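Local coordinates for protein heme oxygenase (mycobilin-producing) (Mycobacterium tuberculosis, PDB 3HX9) that probably degrades heme oxidatively to mycobilins with release of free iron, working as a homodimer whose active site here holds two hemes, at residues 2-11 with 50-60. Residues are numbered along the deposited sequence; the frame is centred on the assembly and turned at random.
Sequences PVVKINAIEV and RYFVVTHWESD. With HEM (protoporphyrin IX containing Fe), chain E.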
ATOM      1  N   PRO A   2      13.632  -0.616  -3.296  1.00 21.04           N
ATOM      2  CA  PRO A   2      12.633  -1.734  -3.397  1.00 19.49           C
ATOM      3  C   PRO A   2      11.387  -1.301  -4.150  1.00 17.07           C
ATOM      4  O   PRO A   2      11.247  -0.149  -4.550  1.00 17.44           O
ATOM      5  CB  PRO A   2      12.271  -2.046  -1.956  1.00 20.58           C
ATOM      6  CG  PRO A   2      13.504  -1.562  -1.175  1.00 24.62           C
ATOM      7  CD  PRO A   2      13.998  -0.353  -1.899  1.00 22.44           C
ATOM      8  N   VAL A   3      10.550  -2.274  -4.457  1.00 15.77           N
ATOM      9  CA  VAL A   3       9.322  -1.943  -5.248  1.00 13.59           C
ATOM     10  C   VAL A   3       8.161  -2.515  -4.544  1.00 13.23           C
ATOM     11  O   VAL A   3       8.301  -3.452  -3.748  1.00 14.74           O
ATOM     12  CB  VAL A   3       9.364  -2.481  -6.707  1.00 14.65           C
ATOM     13  CG1 VAL A   3      10.524  -1.790  -7.465  1.00 17.97           C
ATOM     14  CG2 VAL A   3       9.574  -4.053  -6.769  1.00 13.58           C
ATOM     15  N   VAL A   4       6.978  -2.026  -4.911  1.00 11.08           N
ATOM     16  CA  VAL A   4       5.715  -2.546  -4.377  1.00 12.95           C
ATOM     17  C   VAL A   4       4.847  -2.898  -5.574  1.00 12.78           C
ATOM     18  O   VAL A   4       4.740  -2.108  -6.532  1.00 13.94           O
ATOM     19  CB  VAL A   4       5.001  -1.432  -3.528  1.00 12.41           C
ATOM     20  CG1 VAL A   4       3.634  -1.946  -3.147  1.00 13.06           C
ATOM     21  CG2 VAL A   4       5.708  -1.241  -2.230  1.00 15.04           C
ATOM     22  N   LYS A   5       4.310  -4.107  -5.556  1.00 13.27           N
ATOM     23  CA  LYS A   5       3.383  -4.557  -6.595  1.00 12.88           C
ATOM     24  C   LYS A   5       2.075  -4.903  -5.908  1.00 12.70           C
ATOM     25  O   LYS A   5       2.026  -5.803  -5.082  1.00 12.36           O
ATOM     26  CB  LYS A   5       3.979  -5.782  -7.258  1.00 13.90           C
ATOM     27  CG  LYS A   5       5.442  -5.551  -7.829  1.00 11.67           C
ATOM     28  CD  LYS A   5       5.413  -4.497  -9.029  1.00 14.17           C
ATOM     29  CE  LYS A   5       6.739  -4.393  -9.847  1.00 18.31           C
ATOM     30  NZ  LYS A   5       7.672  -4.888  -8.966  1.00 29.37           N
ATOM     31  N   ILE A   6       0.988  -4.202  -6.251  1.00 11.51           N
ATOM     32  CA  ILE A   6      -0.230  -4.414  -5.513  1.00 11.74           C
ATOM     33  C   ILE A   6      -1.206  -5.070  -6.509  1.00 11.85           C
ATOM     34  O   ILE A   6      -1.407  -4.468  -7.594  1.00 14.04           O
ATOM     35  CB  ILE A   6      -0.842  -3.038  -5.128  1.00 11.73           C
ATOM     36  CG1 ILE A   6       0.159  -2.225  -4.280  1.00 13.13           C
ATOM     37  CG2 ILE A   6      -2.240  -3.262  -4.358  1.00 12.34           C
ATOM     38  CD1 ILE A   6      -0.427  -1.032  -3.511  1.00 17.80           C
ATOM     39  N   ASN A   7      -1.757  -6.211  -6.157  1.00 12.43           N
ATOM     40  CA  ASN A   7      -2.906  -6.722  -6.931  1.00 12.94           C
ATOM     41  C   ASN A   7      -4.140  -6.174  -6.308  1.00 13.78           C
ATOM     42  O   ASN A   7      -4.445  -6.532  -5.169  1.00 14.41           O
ATOM     43  CB  ASN A   7      -2.895  -8.243  -7.045  1.00 12.27           C
ATOM     44  CG  ASN A   7      -3.676  -8.722  -8.274  1.00 15.72           C
ATOM     45  OD1 ASN A   7      -4.398  -9.706  -8.172  1.00 22.54           O
ATOM     46  ND2 ASN A   7      -3.505  -8.055  -9.385  1.00 14.34           N
ATOM     47  N   ALA A   8      -4.884  -5.333  -7.056  1.00 14.60           N
ATOM     48  CA  ALA A   8      -6.094  -4.753  -6.499  1.00 15.05           C
ATOM     49  C   ALA A   8      -7.238  -5.584  -7.045  1.00 16.44           C
ATOM     50  O   ALA A   8      -7.555  -5.476  -8.234  1.00 17.68           O
ATOM     51  CB  ALA A   8      -6.242  -3.214  -6.835  1.00 17.03           C
ATOM     52  N   ILE A   9      -7.852  -6.389  -6.193  1.00 16.28           N
ATOM     53  CA  ILE A   9      -8.750  -7.484  -6.636  1.00 17.74           C
ATOM     54  C   ILE A   9     -10.189  -7.168  -6.283  1.00 18.70           C
ATOM     55  O   ILE A   9     -10.508  -6.639  -5.212  1.00 16.31           O
ATOM     56  CB  ILE A   9      -8.325  -8.831  -6.114  1.00 19.00           C
ATOM     57  CG1 ILE A   9      -8.154  -8.793  -4.580  1.00 20.39           C
ATOM     58  CG2 ILE A   9      -7.047  -9.163  -6.782  1.00 24.42           C
ATOM     59  CD1 ILE A   9      -7.874 -10.177  -3.967  1.00 28.19           C
ATOM     60  N   GLU A  10     -11.025  -7.329  -7.286  1.00 18.84           N
ATOM     61  CA  GLU A  10     -12.465  -7.065  -7.135  1.00 19.89           C
ATOM     62  C   GLU A  10     -13.123  -8.272  -6.498  1.00 18.95           C
ATOM     63  O   GLU A  10     -13.056  -9.362  -7.018  1.00 21.08           O
ATOM     64  CB  GLU A  10     -13.066  -6.775  -8.527  1.00 20.16           C
ATOM     65  CG  GLU A  10     -12.719  -5.346  -9.041  1.00 27.47           C
ATOM     66  CD  GLU A  10     -12.519  -5.257 -10.585  1.00 36.69           C
ATOM     67  OE1 GLU A  10     -11.537  -4.605 -11.067  1.00 35.78           O
ATOM     68  OE2 GLU A  10     -13.338  -5.861 -11.329  1.00 36.60           O
ATOM     69  N   VAL A  11     -13.744  -8.099  -5.346  1.00 19.92           N
ATOM     70  CA  VAL A  11     -14.253  -9.213  -4.589  1.00 19.19           C
ATOM     71  C   VAL A  11     -15.715  -8.938  -4.369  1.00 18.90           C
ATOM     72  O   VAL A  11     -16.028  -7.927  -3.835  1.00 20.41           O
ATOM     73  CB  VAL A  11     -13.583  -9.265  -3.193  1.00 20.19           C
ATOM     74  CG1 VAL A  11     -14.163 -10.379  -2.393  1.00 19.53           C
ATOM     75  CG2 VAL A  11     -12.123  -9.562  -3.387  1.00 20.21           C
ATOM     76  N   ARG A  50     -11.988  -2.505  -3.442  1.00 18.07           N
ATOM     77  CA  ARG A  50     -11.148  -3.673  -3.790  1.00 14.54           C
ATOM     78  C   ARG A  50     -10.292  -4.045  -2.581  1.00 15.52           C
ATOM     79  O   ARG A  50      -9.946  -3.169  -1.793  1.00 16.26           O
ATOM     80  CB  ARG A  50     -10.206  -3.363  -4.948  1.00 16.71           C
ATOM     81  CG  ARG A  50     -11.014  -2.937  -6.182  1.00 17.41           C
ATOM     82  CD  ARG A  50     -10.101  -2.577  -7.349  1.00 16.11           C
ATOM     83  NE  ARG A  50      -9.478  -1.306  -7.064  1.00 19.50           N
ATOM     84  CZ  ARG A  50      -8.638  -0.710  -7.899  1.00 22.70           C
ATOM     85  NH1 ARG A  50      -8.316  -1.311  -9.072  1.00 21.51           N
ATOM     86  NH2 ARG A  50      -8.123   0.486  -7.557  1.00 22.57           N
ATOM     87  N   TYR A  51     -10.024  -5.322  -2.448  1.00 12.54           N
ATOM     88  CA  TYR A  51      -8.915  -5.751  -1.548  1.00 13.64           C
ATOM     89  C   TYR A  51      -7.605  -5.376  -2.221  1.00 13.61           C
ATOM     90  O   TYR A  51      -7.483  -5.465  -3.449  1.00 15.46           O
ATOM     91  CB  TYR A  51      -8.928  -7.250  -1.349  1.00 15.73           C
ATOM     92  CG  TYR A  51      -9.895  -7.716  -0.283  1.00 15.67           C
ATOM     93  CD1 TYR A  51      -9.431  -8.196   0.976  1.00 15.05           C
ATOM     94  CD2 TYR A  51     -11.250  -7.684  -0.532  1.00 16.25           C
ATOM     95  CE1 TYR A  51     -10.353  -8.606   1.968  1.00 15.18           C
ATOM     96  CE2 TYR A  51     -12.188  -8.106   0.456  1.00 15.00           C
ATOM     97  CZ  TYR A  51     -11.721  -8.603   1.650  1.00 14.58           C
ATOM     98  OH  TYR A  51     -12.668  -9.014   2.594  1.00 17.58           O
ATOM     99  N   PHE A  52      -6.604  -5.015  -1.411  1.00 13.61           N
ATOM    100  CA  PHE A  52      -5.246  -4.767  -1.972  1.00 13.42           C
ATOM    101  C   PHE A  52      -4.332  -5.838  -1.455  1.00 14.04           C
ATOM    102  O   PHE A  52      -4.243  -6.017  -0.241  1.00 14.76           O
ATOM    103  CB  PHE A  52      -4.657  -3.412  -1.500  1.00 12.07           C
ATOM    104  CG  PHE A  52      -5.075  -2.210  -2.301  1.00 12.78           C
ATOM    105  CD1 PHE A  52      -6.153  -2.283  -3.198  1.00 14.96           C
ATOM    106  CD2 PHE A  52      -4.404  -1.005  -2.165  1.00 13.32           C
ATOM    107  CE1 PHE A  52      -6.522  -1.166  -3.933  1.00 15.92           C
ATOM    108  CE2 PHE A  52      -4.767   0.133  -2.890  1.00 15.77           C
ATOM    109  CZ  PHE A  52      -5.889   0.027  -3.759  1.00 13.23           C
ATOM    110  N   VAL A  53      -3.674  -6.549  -2.368  1.00 11.66           N
ATOM    111  CA  VAL A  53      -2.720  -7.563  -2.035  1.00 12.20           C
ATOM    112  C   VAL A  53      -1.379  -6.874  -2.286  1.00 12.79           C
ATOM    113  O   VAL A  53      -0.985  -6.702  -3.422  1.00 12.41           O
ATOM    114  CB  VAL A  53      -2.885  -8.789  -2.929  1.00 12.83           C
ATOM    115  CG1 VAL A  53      -1.846  -9.877  -2.577  1.00 12.53           C
ATOM    116  CG2 VAL A  53      -4.336  -9.357  -2.646  1.00 13.29           C
ATOM    117  N   VAL A  54      -0.777  -6.396  -1.217  1.00 12.33           N
ATOM    118  CA  VAL A  54       0.395  -5.481  -1.291  1.00 11.90           C
ATOM    119  C   VAL A  54       1.652  -6.321  -1.161  1.00 12.12           C
ATOM    120  O   VAL A  54       1.960  -6.816  -0.058  1.00 13.85           O
ATOM    121  CB  VAL A  54       0.340  -4.434  -0.187  1.00 12.45           C
ATOM    122  CG1 VAL A  54       1.569  -3.470  -0.283  1.00 11.76           C
ATOM    123  CG2 VAL A  54      -0.958  -3.670  -0.253  1.00 12.42           C
ATOM    124  N   THR A  55       2.367  -6.486  -2.267  1.00 11.91           N
ATOM    125  CA  THR A  55       3.555  -7.359  -2.194  1.00 12.37           C
ATOM    126  C   THR A  55       4.797  -6.493  -2.349  1.00 11.53           C
ATOM    127  O   THR A  55       4.793  -5.452  -3.026  1.00 13.19           O
ATOM    128  CB  THR A  55       3.576  -8.452  -3.270  1.00 11.40           C
ATOM    129  OG1 THR A  55       3.863  -7.876  -4.582  1.00 13.39           O
ATOM    130  CG2 THR A  55       2.249  -9.176  -3.306  1.00 14.53           C
ATOM    131  N   HIS A  56       5.878  -6.932  -1.681  1.00 12.03           N
ATOM    132  CA  HIS A  56       7.128  -6.123  -1.629  1.00 13.68           C
ATOM    133  C   HIS A  56       8.290  -6.950  -2.169  1.00 13.35           C
ATOM    134  O   HIS A  56       8.410  -8.144  -1.847  1.00 14.39           O
ATOM    135  CB  HIS A  56       7.406  -5.872  -0.135  1.00 13.51           C
ATOM    136  CG  HIS A  56       6.344  -5.020   0.498  1.00 15.77           C
ATOM    137  ND1 HIS A  56       5.215  -5.522   1.104  1.00 18.29           N
ATOM    138  CD2 HIS A  56       6.243  -3.669   0.548  1.00 11.73           C
ATOM    139  CE1 HIS A  56       4.477  -4.509   1.550  1.00 12.25           C
ATOM    140  NE2 HIS A  56       5.102  -3.377   1.255  1.00 15.86           N
ATOM    141  N   TRP A  57       9.091  -6.330  -3.028  1.00 12.34           N
ATOM    142  CA  TRP A  57      10.201  -7.033  -3.676  1.00 15.00           C
ATOM    143  C   TRP A  57      11.432  -6.159  -3.637  1.00 16.38           C
ATOM    144  O   TRP A  57      11.358  -4.949  -3.657  1.00 16.24           O
ATOM    145  CB  TRP A  57       9.878  -7.373  -5.106  1.00 14.24           C
ATOM    146  CG  TRP A  57       8.632  -8.206  -5.240  1.00 15.46           C
ATOM    147  CD1 TRP A  57       7.316  -7.766  -5.189  1.00 17.28           C
ATOM    148  CD2 TRP A  57       8.586  -9.630  -5.331  1.00 15.39           C
ATOM    149  NE1 TRP A  57       6.480  -8.854  -5.226  1.00 15.16           N
ATOM    150  CE2 TRP A  57       7.216 -10.007  -5.381  1.00 15.99           C
ATOM    151  CE3 TRP A  57       9.566 -10.620  -5.439  1.00 17.84           C
ATOM    152  CZ2 TRP A  57       6.813 -11.374  -5.454  1.00 17.69           C
ATOM    153  CZ3 TRP A  57       9.192 -11.970  -5.511  1.00 18.26           C
ATOM    154  CH2 TRP A  57       7.807 -12.332  -5.554  1.00 18.28           C
ATOM    155  N   GLU A  58      12.585  -6.797  -3.643  1.00 18.76           N
ATOM    156  CA  GLU A  58      13.836  -6.045  -3.813  1.00 20.20           C
ATOM    157  C   GLU A  58      13.978  -5.299  -5.127  1.00 18.99           C
ATOM    158  O   GLU A  58      14.599  -4.229  -5.155  1.00 19.19           O
ATOM    159  CB  GLU A  58      15.010  -7.031  -3.707  1.00 20.88           C
ATOM    160  CG  GLU A  58      14.939  -7.871  -2.437  1.00 30.48           C
ATOM    161  CD  GLU A  58      16.288  -8.436  -2.028  1.00 40.32           C
ATOM    162  OE1 GLU A  58      17.053  -8.899  -2.938  1.00 42.14           O
ATOM    163  OE2 GLU A  58      16.547  -8.399  -0.785  1.00 42.56           O
ATOM    164  N   SER A  59      13.437  -5.836  -6.236  1.00 17.06           N
ATOM    165  CA  SER A  59      13.522  -5.204  -7.526  1.00 18.01           C
ATOM    166  C   SER A  59      12.352  -5.606  -8.391  1.00 18.33           C
ATOM    167  O   SER A  59      11.709  -6.636  -8.118  1.00 18.85           O
ATOM    168  CB  SER A  59      14.797  -5.672  -8.246  1.00 19.02           C
ATOM    169  OG  SER A  59      14.740  -7.068  -8.565  1.00 21.83           O
ATOM    170  N   ASP A  60      12.122  -4.834  -9.428  1.00 19.19           N
ATOM    171  CA  ASP A  60      11.133  -5.247 -10.414  1.00 17.53           C
ATOM    172  C   ASP A  60      11.596  -6.563 -11.056  1.00 20.41           C
ATOM    173  O   ASP A  60      10.764  -7.428 -11.329  1.00 20.23           O
ATOM    174  CB  ASP A  60      11.002  -4.206 -11.481  1.00 18.56           C
ATOM    175  CG  ASP A  60      10.067  -4.637 -12.595  1.00 22.02           C
ATOM    176  OD1 ASP A  60       8.873  -4.931 -12.326  1.00 19.89           O
ATOM    177  OD2 ASP A  60      10.549  -4.739 -13.782  1.00 22.52           O
TER
HETATM  178  CHA HEM E 200      -5.960 -14.646  -7.563  1.00 18.38           C
HETATM  179  CHB HEM E 200      -3.044 -15.514  -3.765  1.00 20.56           C
HETATM  180  CHC HEM E 200      -0.021 -12.046  -5.363  1.00 16.90           C
HETATM  181  CHD HEM E 200      -2.502 -11.878  -9.529  1.00 21.79           C
HETATM  182  C1A HEM E 200      -5.444 -15.109  -6.370  1.00 19.79           C
HETATM  183  C2A HEM E 200      -6.154 -16.000  -5.484  1.00 21.83           C
HETATM  184  C3A HEM E 200      -5.349 -16.255  -4.453  1.00 22.38           C
HETATM  185  C4A HEM E 200      -4.147 -15.515  -4.620  1.00 18.81           C
HETATM  186  CMA HEM E 200      -5.633 -17.107  -3.211  1.00 23.61           C
HETATM  187  CAA HEM E 200      -7.587 -16.546  -5.748  1.00 25.26           C
HETATM  188  CBA HEM E 200      -8.610 -15.518  -5.234  1.00 26.04           C
HETATM  189  CGA HEM E 200     -10.071 -15.922  -5.361  1.00 28.00           C
HETATM  190  O1A HEM E 200     -10.782 -15.228  -6.061  1.00 34.86           O
HETATM  191  O2A HEM E 200     -10.515 -16.914  -4.775  1.00 30.12           O
HETATM  192  C1B HEM E 200      -2.003 -14.631  -3.888  1.00 16.71           C
HETATM  193  C2B HEM E 200      -0.953 -14.482  -2.895  1.00 17.35           C
HETATM  194  C3B HEM E 200      -0.113 -13.507  -3.332  1.00 19.59           C
HETATM  195  C4B HEM E 200      -0.620 -13.004  -4.602  1.00 19.47           C
HETATM  196  CMB HEM E 200      -0.794 -15.289  -1.597  1.00 21.06           C
HETATM  197  CAB HEM E 200       1.094 -13.012  -2.540  1.00 18.92           C
HETATM  198  CBB HEM E 200       2.178 -12.489  -3.102  1.00 30.55           C
HETATM  199  C1C HEM E 200      -0.425 -11.719  -6.633  1.00 18.66           C
HETATM  200  C2C HEM E 200       0.177 -10.701  -7.457  1.00 16.28           C
HETATM  201  C3C HEM E 200      -0.575 -10.680  -8.569  1.00 20.75           C
HETATM  202  C4C HEM E 200      -1.603 -11.656  -8.505  1.00 17.65           C
HETATM  203  CMC HEM E 200       1.310  -9.724  -7.083  1.00 18.84           C
HETATM  204  CAC HEM E 200      -0.368  -9.767  -9.766  1.00 25.15           C
HETATM  205  CBC HEM E 200       0.811  -9.871 -10.387  1.00 37.48           C
HETATM  206  C1D HEM E 200      -3.664 -12.586  -9.389  1.00 19.01           C
HETATM  207  C2D HEM E 200      -4.691 -12.612 -10.386  1.00 17.53           C
HETATM  208  C3D HEM E 200      -5.782 -13.473  -9.775  1.00 19.83           C
HETATM  209  C4D HEM E 200      -5.299 -13.855  -8.457  1.00 19.87           C
HETATM  210  CMD HEM E 200      -4.614 -11.899 -11.768  1.00 16.91           C
HETATM  211  CAD HEM E 200      -7.130 -13.819 -10.421  1.00 18.68           C
HETATM  212  CBD HEM E 200      -8.069 -12.683  -9.976  1.00 20.32           C
HETATM  213  CGD HEM E 200      -9.389 -12.805 -10.754  1.00 23.79           C
HETATM  214  O1D HEM E 200      -9.682 -13.887 -11.269  1.00 28.22           O
HETATM  215  O2D HEM E 200     -10.133 -11.827 -10.984  1.00 26.06           O
HETATM  216  NA  HEM E 200      -4.194 -14.806  -5.808  1.00 20.13           N
HETATM  217  NB  HEM E 200      -1.765 -13.747  -4.899  1.00 19.24           N
HETATM  218  NC  HEM E 200      -1.496 -12.317  -7.299  1.00 19.27           N
HETATM  219  ND  HEM E 200      -4.078 -13.273  -8.263  1.00 17.78           N
HETATM  220 FE   HEM E 200      -3.084 -13.298  -6.452  1.00 18.17          FE
HETATM  221  O   HOH W   1      -9.086  -4.007 -10.116  1.00 25.78           O
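Ile6 and Ala8 meet the ring of Phe52 where strands 3-9 and 51-57 run antiparallel as the two middle strands of the sheet in this dimeric alpha-beta barrel, the fold of the antibiotic biosynthesis monooxygenase family. The pair illustrates how one ladder can serve two faces; backbone hydrogen bonds join it from Val3-Trp57 to Ile9-Tyr51, the last, Tyr51 N to Ile9 O, being weak. On the face carrying Val4, Ile6 and Ala8, the Phe52 ring lies across two neighbouring methyl bumps on one of its sides: Ile6 CG2 is 3.7 Å from Phe52 CG, and Ala8 CB 3.6 Å from Phe52 CE1. The same Ala8 methyl sits over one face of the Arg50 guanidinium, near its rim, and Glu48 pairs with that arginine. Farther along, Val4 forks, CG1 touching Val54 CG1 and CG2 lying 3.7 Å from His56 CD2. Phe52 and Phe92 of the second subunit pack on this side, placing it at the dimer interface.

The middle of the other face, Asn7, Val53 and Thr55, lines the heme pocket. Asn7 brings OD1 to 3.2 Å from the heme CHD, and Val53 CG1 abuts the porphyrin. Ile9 CD1 rests in the notch formed by Tyr51 CB and Val53 CG2. Near the far end the Lys5 chain, bent at chi2 (-66°), lays CG against Trp57 CD1 and reaches a long salt bridge to Asp60, which also bonds Gln64. Thr55 turns CG2 to the heme vinyl; its OG1 donates to a lone pair of Lys5 O at 2.8 Å, in the carbonyl plane, and accepts the N-H of Trp57 NE1 at 2.9 Å, in the indole plane.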